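Local coordinates for putative hydrolase (Acinetobacter sp. NBRC 100985, PDB 4XUK), which probably hydrolyses organophosphates and lactones at a two-zinc centre of the metallo-beta-lactamase superfamily, at residues 32-37 with 227-232; 218-221 with 225-228. The protein carries 2 engineered substitutions. One frame throughout, in Å; residues are numbered along the deposited sequence.

Contact 1 of 2, residues 32-37 with 227-232; sequences KDIPQQ and FDRPET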
ATOM      1  N   LYS A  32      13.549   9.742 -19.838  1.00 24.58           N
ATOM      2  CA  LYS A  32      14.551  10.193 -20.782  1.00 27.34           C
ATOM      3  C   LYS A  32      15.566   9.151 -21.157  1.00 29.46           C
ATOM      4  O   LYS A  32      15.954   8.358 -20.362  1.00 26.66           O
ATOM      5  CB  LYS A  32      15.295  11.408 -20.220  1.00 29.35           C
ATOM      6  CG  LYS A  32      14.569  12.731 -20.293  1.00 33.42           C
ATOM      7  CD  LYS A  32      15.451  13.828 -20.873  1.00 46.51           C
ATOM      8  CE  LYS A  32      16.621  14.216 -19.992  1.00 42.10           C
ATOM      9  NZ  LYS A  32      17.936  13.810 -20.533  1.00 40.90           N
ATOM     10  N   ASP A  33      15.989   9.188 -22.404  1.00 33.46           N
ATOM     11  CA  ASP A  33      17.065   8.353 -22.891  1.00 33.38           C
ATOM     12  C   ASP A  33      16.898   6.875 -22.543  1.00 36.39           C
ATOM     13  O   ASP A  33      17.782   6.224 -22.083  1.00 38.83           O
ATOM     14  CB  ASP A  33      18.369   8.847 -22.342  1.00 32.87           C
ATOM     15  CG  ASP A  33      18.799  10.084 -22.944  1.00 38.00           C
ATOM     16  OD1 ASP A  33      18.092  10.730 -23.674  1.00 43.28           O
ATOM     17  OD2 ASP A  33      19.898  10.415 -22.685  1.00 57.16           O
ATOM     18  N   ILE A  34      15.716   6.389 -22.751  1.00 33.73           N
ATOM     19  CA  ILE A  34      15.416   4.974 -22.630  1.00 26.94           C
ATOM     20  C   ILE A  34      14.394   4.691 -23.713  1.00 25.04           C
ATOM     21  O   ILE A  34      13.478   5.484 -23.918  1.00 26.69           O
ATOM     22  CB  ILE A  34      14.925   4.612 -21.190  1.00 28.75           C
ATOM     23  CG1 ILE A  34      14.583   3.122 -21.072  1.00 28.80           C
ATOM     24  CG2 ILE A  34      13.765   5.502 -20.760  1.00 25.30           C
ATOM     25  CD1 ILE A  34      14.688   2.576 -19.640  1.00 34.57           C
ATOM     26  N   PRO A  35      14.586   3.600 -24.467  1.00 28.46           N
ATOM     27  CA  PRO A  35      13.622   3.304 -25.526  1.00 31.79           C
ATOM     28  C   PRO A  35      12.246   3.143 -24.916  1.00 27.59           C
ATOM     29  O   PRO A  35      12.118   2.481 -23.878  1.00 26.98           O
ATOM     30  CB  PRO A  35      14.103   1.957 -26.063  1.00 26.97           C
ATOM     31  CG  PRO A  35      15.556   1.924 -25.757  1.00 30.82           C
ATOM     32  CD  PRO A  35      15.664   2.599 -24.413  1.00 30.58           C
ATOM     33  N   GLN A  36      11.244   3.756 -25.537  1.00 25.62           N
ATOM     34  CA  GLN A  36       9.882   3.703 -25.024  1.00 26.79           C
ATOM     35  C   GLN A  36       9.366   2.276 -24.897  1.00 26.21           C
ATOM     36  O   GLN A  36       8.542   1.988 -24.019  1.00 23.84           O
ATOM     37  CB  GLN A  36       8.949   4.553 -25.893  1.00 26.23           C
ATOM     38  CG  GLN A  36       9.006   6.043 -25.538  1.00 27.23           C
ATOM     39  CD  GLN A  36       8.516   6.307 -24.112  1.00 29.75           C
ATOM     40  OE1 GLN A  36       7.355   6.053 -23.789  1.00 24.46           O
ATOM     41  NE2 GLN A  36       9.402   6.801 -23.258  1.00 25.36           N
ATOM     42  N   GLN A  37       9.847   1.382 -25.758  1.00 24.82           N
ATOM     43  CA  GLN A  37       9.450  -0.022 -25.667  1.00 23.66           C
ATOM     44  C   GLN A  37       9.869  -0.633 -24.321  1.00 22.14           C
ATOM     45  O   GLN A  37       9.116  -1.414 -23.728  1.00 21.13           O
ATOM     46  CB  GLN A  37      10.041  -0.822 -26.838  1.00 27.78           C
ATOM     47  CG  GLN A  37       9.563  -2.279 -26.913  1.00 26.48           C
ATOM     48  CD  GLN A  37       8.093  -2.420 -27.290  1.00 26.67           C
ATOM     49  OE1 GLN A  37       7.404  -3.326 -26.818  1.00 29.38           O
ATOM     50  NE2 GLN A  37       7.611  -1.537 -28.149  1.00 26.17           N
ATOM     51  N   PHE A 227      13.389   2.325 -10.676  1.00 17.49           N
ATOM     52  CA  PHE A 227      13.972   1.334  -9.777  1.00 19.07           C
ATOM     53  C   PHE A 227      14.635   0.198 -10.565  1.00 19.33           C
ATOM     54  O   PHE A 227      15.777  -0.163 -10.277  1.00 20.98           O
ATOM     55  CB  PHE A 227      12.947   0.815  -8.755  1.00 18.16           C
ATOM     56  CG  PHE A 227      12.830   1.692  -7.524  1.00 18.87           C
ATOM     57  CD1 PHE A 227      12.174   2.918  -7.588  1.00 18.73           C
ATOM     58  CD2 PHE A 227      13.397   1.302  -6.315  1.00 17.05           C
ATOM     59  CE1 PHE A 227      12.071   3.734  -6.465  1.00 17.46           C
ATOM     60  CE2 PHE A 227      13.297   2.119  -5.180  1.00 18.32           C
ATOM     61  CZ  PHE A 227      12.631   3.334  -5.264  1.00 16.33           C
ATOM     62  N   ASP A 228      13.939  -0.357 -11.554  1.00 19.52           N
ATOM     63  CA  ASP A 228      14.546  -1.369 -12.422  1.00 17.14           C
ATOM     64  C   ASP A 228      15.692  -0.768 -13.239  1.00 21.54           C
ATOM     65  O   ASP A 228      16.698  -1.432 -13.486  1.00 22.16           O
ATOM     66  CB  ASP A 228      13.496  -1.967 -13.374  1.00 19.07           C
ATOM     67  CG  ASP A 228      12.479  -2.841 -12.663  1.00 20.68           C
ATOM     68  OD1 ASP A 228      12.302  -2.692 -11.433  1.00 19.23           O
ATOM     69  OD2 ASP A 228      11.835  -3.676 -13.342  1.00 20.62           O
ATOM     70  N   ARG A 229      15.535   0.488 -13.655  1.00 18.66           N
ATOM     71  CA  ARG A 229      16.569   1.175 -14.416  1.00 21.07           C
ATOM     72  C   ARG A 229      16.888   2.533 -13.789  1.00 19.13           C
ATOM     73  O   ARG A 229      16.505   3.573 -14.328  1.00 19.76           O
ATOM     74  CB  ARG A 229      16.105   1.363 -15.858  1.00 24.90           C
ATOM     75  CG  ARG A 229      17.235   1.659 -16.825  1.00 37.44           C
ATOM     76  CD  ARG A 229      17.864   0.364 -17.323  1.00 37.91           C
ATOM     77  NE  ARG A 229      16.910  -0.380 -18.132  1.00 47.48           N
ATOM     78  CZ  ARG A 229      16.957  -0.461 -19.459  1.00 46.63           C
ATOM     79  NH1 ARG A 229      17.935   0.133 -20.138  1.00 41.05           N
ATOM     80  NH2 ARG A 229      16.029  -1.153 -20.104  1.00 39.06           N
ATOM     81  N   PRO A 230      17.617   2.535 -12.657  1.00 19.69           N
ATOM     82  CA  PRO A 230      17.816   3.770 -11.890  1.00 19.48           C
ATOM     83  C   PRO A 230      18.567   4.869 -12.653  1.00 21.80           C
ATOM     84  O   PRO A 230      18.505   6.024 -12.243  1.00 18.53           O
ATOM     85  CB  PRO A 230      18.642   3.308 -10.681  1.00 18.67           C
ATOM     86  CG  PRO A 230      19.302   2.051 -11.109  1.00 22.05           C
ATOM     87  CD  PRO A 230      18.321   1.390 -12.047  1.00 21.72           C
ATOM     88  N   GLU A 231      19.237   4.535 -13.733  1.00 18.49           N
ATOM     89  CA  GLU A 231      19.927   5.498 -14.591  1.00 22.19           C
ATOM     90  C   GLU A 231      19.004   6.348 -15.448  1.00 23.16           C
ATOM     91  O   GLU A 231      19.421   7.228 -16.079  1.00 21.66           O
ATOM     92  CB  GLU A 231      20.969   4.787 -15.428  1.00 24.06           C
ATOM     93  CG  GLU A 231      20.369   3.877 -16.450  1.00 26.98           C
ATOM     94  CD  GLU A 231      20.201   2.418 -16.007  1.00 36.63           C
ATOM     95  OE1 GLU A 231      20.383   1.569 -16.877  1.00 44.96           O
ATOM     96  OE2 GLU A 231      19.870   2.116 -14.858  1.00 26.37           O
ATOM     97  N   THR A 232      17.722   6.088 -15.377  1.00 20.28           N
ATOM     98  CA  THR A 232      16.732   6.789 -16.194  1.00 21.39           C
ATOM     99  C   THR A 232      16.354   8.157 -15.620  1.00 20.64           C
ATOM    100  O   THR A 232      15.750   8.245 -14.554  1.00 19.01           O
ATOM    101  CB  THR A 232      15.437   5.951 -16.304  1.00 23.67           C
ATOM    102  OG1 THR A 232      15.755   4.618 -16.738  1.00 17.92           O
ATOM    103  CG2 THR A 232      14.450   6.594 -17.273  1.00 21.74           C
TER
HETATM  104  O   HOH W   1      18.211   8.761 -18.741  1.00 31.77           O
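R229 receives the CD1 methyl of I34 over one face of its guanidinium group, where the short helix 225-228 gives way to a type I beta turn, R229 to T232. The contact sits at the edge of the metallo-beta-lactamase fold, about 21 Å between its centre and that of the chain, and joins the loop leading into helix 36-45 to the loop behind helix 225-228. R229 is the first residue to leave helical geometry. Its chain bends at chi2 (86°) and again at chi3, which folds the guanidinium back over I34, with CD1 lying 3.8 Å above the centre of the group. The polar end has its own partner: NH2 is hydrogen-bonded to Q38 of helix 36-45, the helix that I34 precedes, so R229 reaches that helix as well. P230 follows within the turn, its carbonyl oxygen hydrogen-bonded to R247 of helix 240-257. E231 contributes through its backbone: a water donates to K32 O at 2.8 Å and, weakly, to E231 O. T232 closes the turn. R229 O accepts two bonds from it, one from T232 N at 3.0 Å and one from T232 OG1 at 2.7 Å, the hydroxyl lying in the carbonyl plane on a lone pair. This fixes the rotation of the threonine, whose methyl, anti to the backbone N, faces the first segment. There T232 CG2 meets I34 CG2 at 3.7 Å and K32 O at 3.9 Å.

Contact 2 of 2, residues 218-221 with 225-228; sequences DIVH and VQFD. With ZN (zinc ion), chain D; ZN (zinc ion), chain C.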
ATOM      1  N   ASP A 218      12.462  14.682  -4.455  1.00 18.86           N
ATOM      2  CA  ASP A 218      12.270  14.258  -5.835  1.00 19.45           C
ATOM      3  C   ASP A 218      13.523  13.707  -6.516  1.00 18.00           C
ATOM      4  O   ASP A 218      13.803  14.043  -7.663  1.00 19.21           O
ATOM      5  CB  ASP A 218      11.729  15.419  -6.659  1.00 21.54           C
ATOM      6  CG  ASP A 218      10.261  15.662  -6.424  1.00 19.54           C
ATOM      7  OD1 ASP A 218       9.706  15.143  -5.427  1.00 15.42           O
ATOM      8  OD2 ASP A 218       9.655  16.346  -7.256  1.00 17.31           O
ATOM      9  N   ILE A 219      14.259  12.847  -5.824  1.00 17.31           N
ATOM     10  CA  ILE A 219      15.367  12.147  -6.461  1.00 14.74           C
ATOM     11  C   ILE A 219      14.819  10.952  -7.243  1.00 18.21           C
ATOM     12  O   ILE A 219      15.575  10.207  -7.869  1.00 18.44           O
ATOM     13  CB  ILE A 219      16.386  11.661  -5.433  1.00 17.83           C
ATOM     14  CG1 ILE A 219      15.733  10.667  -4.467  1.00 19.85           C
ATOM     15  CG2 ILE A 219      16.962  12.852  -4.660  1.00 18.93           C
ATOM     16  CD1 ILE A 219      16.711  10.028  -3.503  1.00 19.58           C
ATOM     17  N   VAL A 220      13.496  10.774  -7.204  1.00 16.53           N
ATOM     18  CA  VAL A 220      12.844   9.724  -7.985  1.00 13.77           C
ATOM     19  C   VAL A 220      11.353  10.015  -8.200  1.00 18.30           C
ATOM     20  O   VAL A 220      10.695  10.624  -7.333  1.00 17.74           O
ATOM     21  CB  VAL A 220      13.091   8.318  -7.352  1.00 17.73           C
ATOM     22  CG1 VAL A 220      12.165   8.071  -6.158  1.00 15.72           C
ATOM     23  CG2 VAL A 220      12.920   7.239  -8.397  1.00 19.35           C
ATOM     24  N   HIS A 221      10.818   9.585  -9.343  1.00 16.38           N
ATOM     25  CA  HIS A 221       9.433   9.885  -9.703  1.00 16.44           C
ATOM     26  C   HIS A 221       8.575   8.655  -9.988  1.00 17.40           C
ATOM     27  O   HIS A 221       7.452   8.780 -10.477  1.00 18.96           O
ATOM     28  CB  HIS A 221       9.388  10.810 -10.917  1.00 16.67           C
ATOM     29  CG  HIS A 221       9.728  12.228 -10.600  1.00 19.51           C
ATOM     30  ND1 HIS A 221      10.987  12.615 -10.202  1.00 20.05           N
ATOM     31  CD2 HIS A 221       8.966  13.349 -10.589  1.00 18.59           C
ATOM     32  CE1 HIS A 221      10.993  13.917  -9.973  1.00 17.66           C
ATOM     33  NE2 HIS A 221       9.779  14.382 -10.197  1.00 18.97           N
ATOM     34  N   VAL A 225       9.966   2.302 -13.454  1.00 17.05           N
ATOM     35  CA  VAL A 225      11.069   2.534 -14.394  1.00 16.75           C
ATOM     36  C   VAL A 225      12.375   2.868 -13.675  1.00 19.77           C
ATOM     37  O   VAL A 225      13.422   2.276 -13.965  1.00 18.02           O
ATOM     38  CB  VAL A 225      10.740   3.680 -15.380  1.00 20.70           C
ATOM     39  CG1 VAL A 225      11.927   3.971 -16.282  1.00 22.73           C
ATOM     40  CG2 VAL A 225       9.522   3.322 -16.233  1.00 21.55           C
ATOM     41  N   GLN A 226      12.317   3.804 -12.726  1.00 17.62           N
ATOM     42  CA  GLN A 226      13.546   4.297 -12.105  1.00 17.60           C
ATOM     43  C   GLN A 226      14.069   3.430 -10.961  1.00 19.30           C
ATOM     44  O   GLN A 226      15.085   3.755 -10.340  1.00 17.46           O
ATOM     45  CB  GLN A 226      13.368   5.749 -11.665  1.00 19.58           C
ATOM     46  CG  GLN A 226      13.105   6.696 -12.820  1.00 17.24           C
ATOM     47  CD  GLN A 226      12.628   8.043 -12.336  1.00 18.86           C
ATOM     48  OE1 GLN A 226      11.617   8.137 -11.648  1.00 18.24           O
ATOM     49  NE2 GLN A 226      13.372   9.088 -12.665  1.00 16.98           N
ATOM     50  N   PHE A 227      13.389   2.325 -10.676  1.00 17.49           N
ATOM     51  CA  PHE A 227      13.972   1.334  -9.777  1.00 19.07           C
ATOM     52  C   PHE A 227      14.635   0.198 -10.565  1.00 19.33           C
ATOM     53  O   PHE A 227      15.777  -0.163 -10.277  1.00 20.98           O
ATOM     54  CB  PHE A 227      12.947   0.815  -8.755  1.00 18.16           C
ATOM     55  CG  PHE A 227      12.830   1.692  -7.524  1.00 18.87           C
ATOM     56  CD1 PHE A 227      12.174   2.918  -7.588  1.00 18.73           C
ATOM     57  CD2 PHE A 227      13.397   1.302  -6.315  1.00 17.05           C
ATOM     58  CE1 PHE A 227      12.071   3.734  -6.465  1.00 17.46           C
ATOM     59  CE2 PHE A 227      13.297   2.119  -5.180  1.00 18.32           C
ATOM     60  CZ  PHE A 227      12.631   3.334  -5.264  1.00 16.33           C
ATOM     61  N   ASP A 228      13.939  -0.357 -11.554  1.00 19.52           N
ATOM     62  CA  ASP A 228      14.546  -1.369 -12.422  1.00 17.14           C
ATOM     63  C   ASP A 228      15.692  -0.768 -13.239  1.00 21.54           C
ATOM     64  O   ASP A 228      16.698  -1.432 -13.486  1.00 22.16           O
ATOM     65  CB  ASP A 228      13.496  -1.967 -13.374  1.00 19.07           C
ATOM     66  CG  ASP A 228      12.479  -2.841 -12.663  1.00 20.68           C
ATOM     67  OD1 ASP A 228      12.302  -2.692 -11.433  1.00 19.23           O
ATOM     68  OD2 ASP A 228      11.835  -3.676 -13.342  1.00 20.62           O
TER
HETATM   69 ZN    ZN D 402      10.141  18.490  -8.300  1.00 20.00          ZN
HETATM   70 ZN    ZN C 401       7.625  17.006  -7.248  1.00 20.00          ZN
HETATM   71  O   HOH W   2      13.356  11.110 -10.754  1.00 18.30           O
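H221 N gives its hydrogen to the side-chain oxygen of Q226, fastening the loop after strand 211-215 to the short helix 225-228. This is an active-site loop of the metallo-beta-lactamase fold: it carries D218, whose OD2 bridges both zinc ions, 2.1 Å from the zinc of chain C and 2.4 Å from the zinc of chain D, and H108, H110, H197, D112, H113 and H265 complete the two sites. The tight part centres on Q226. Its chain runs extended beyond CG, alongside V220 but pointing the other way, and V220 CG2 lies 3.6 Å from Q226 CB. H221 N lies 2.8 Å from Q226 OE1, tilted 28° from the plane of the amide carbonyl; the same oxygen also takes a hydrogen bond from S222, so two bonds grip this buried atom. Looser packing lies beside it, where V220 CG2 approaches F227 CE1 obliquely at 4.1 Å; F251 of helix 240-257 touches both side chains. On the imidazole side direct contact gives way to water. One water molecule spans the separation, 2.9 Å from H221 ND1 and accepting a hydrogen bond from Q226 NE2 at 2.8 Å.

In the fold
From the N terminus, the chain leaves strand 14-26 and passes through 32-37 into helix 36-45. Contact 1 closes a very long loop, with 189 residues between its segments that include most of the strands of both seven-stranded sheets. Contact 2 nests almost wholly inside it and closes a short one, with three residues between 218-221 and 225-228. Both end on helix 225-228 and share F227 and D228; their centres lie about 9 Å apart. Q226 NE2 probably bonds to T232 O, while V225 packs against T232. Together they tie the peripheral helix 36-45 to the loop carrying the bridging aspartate, alongside helix 240-257.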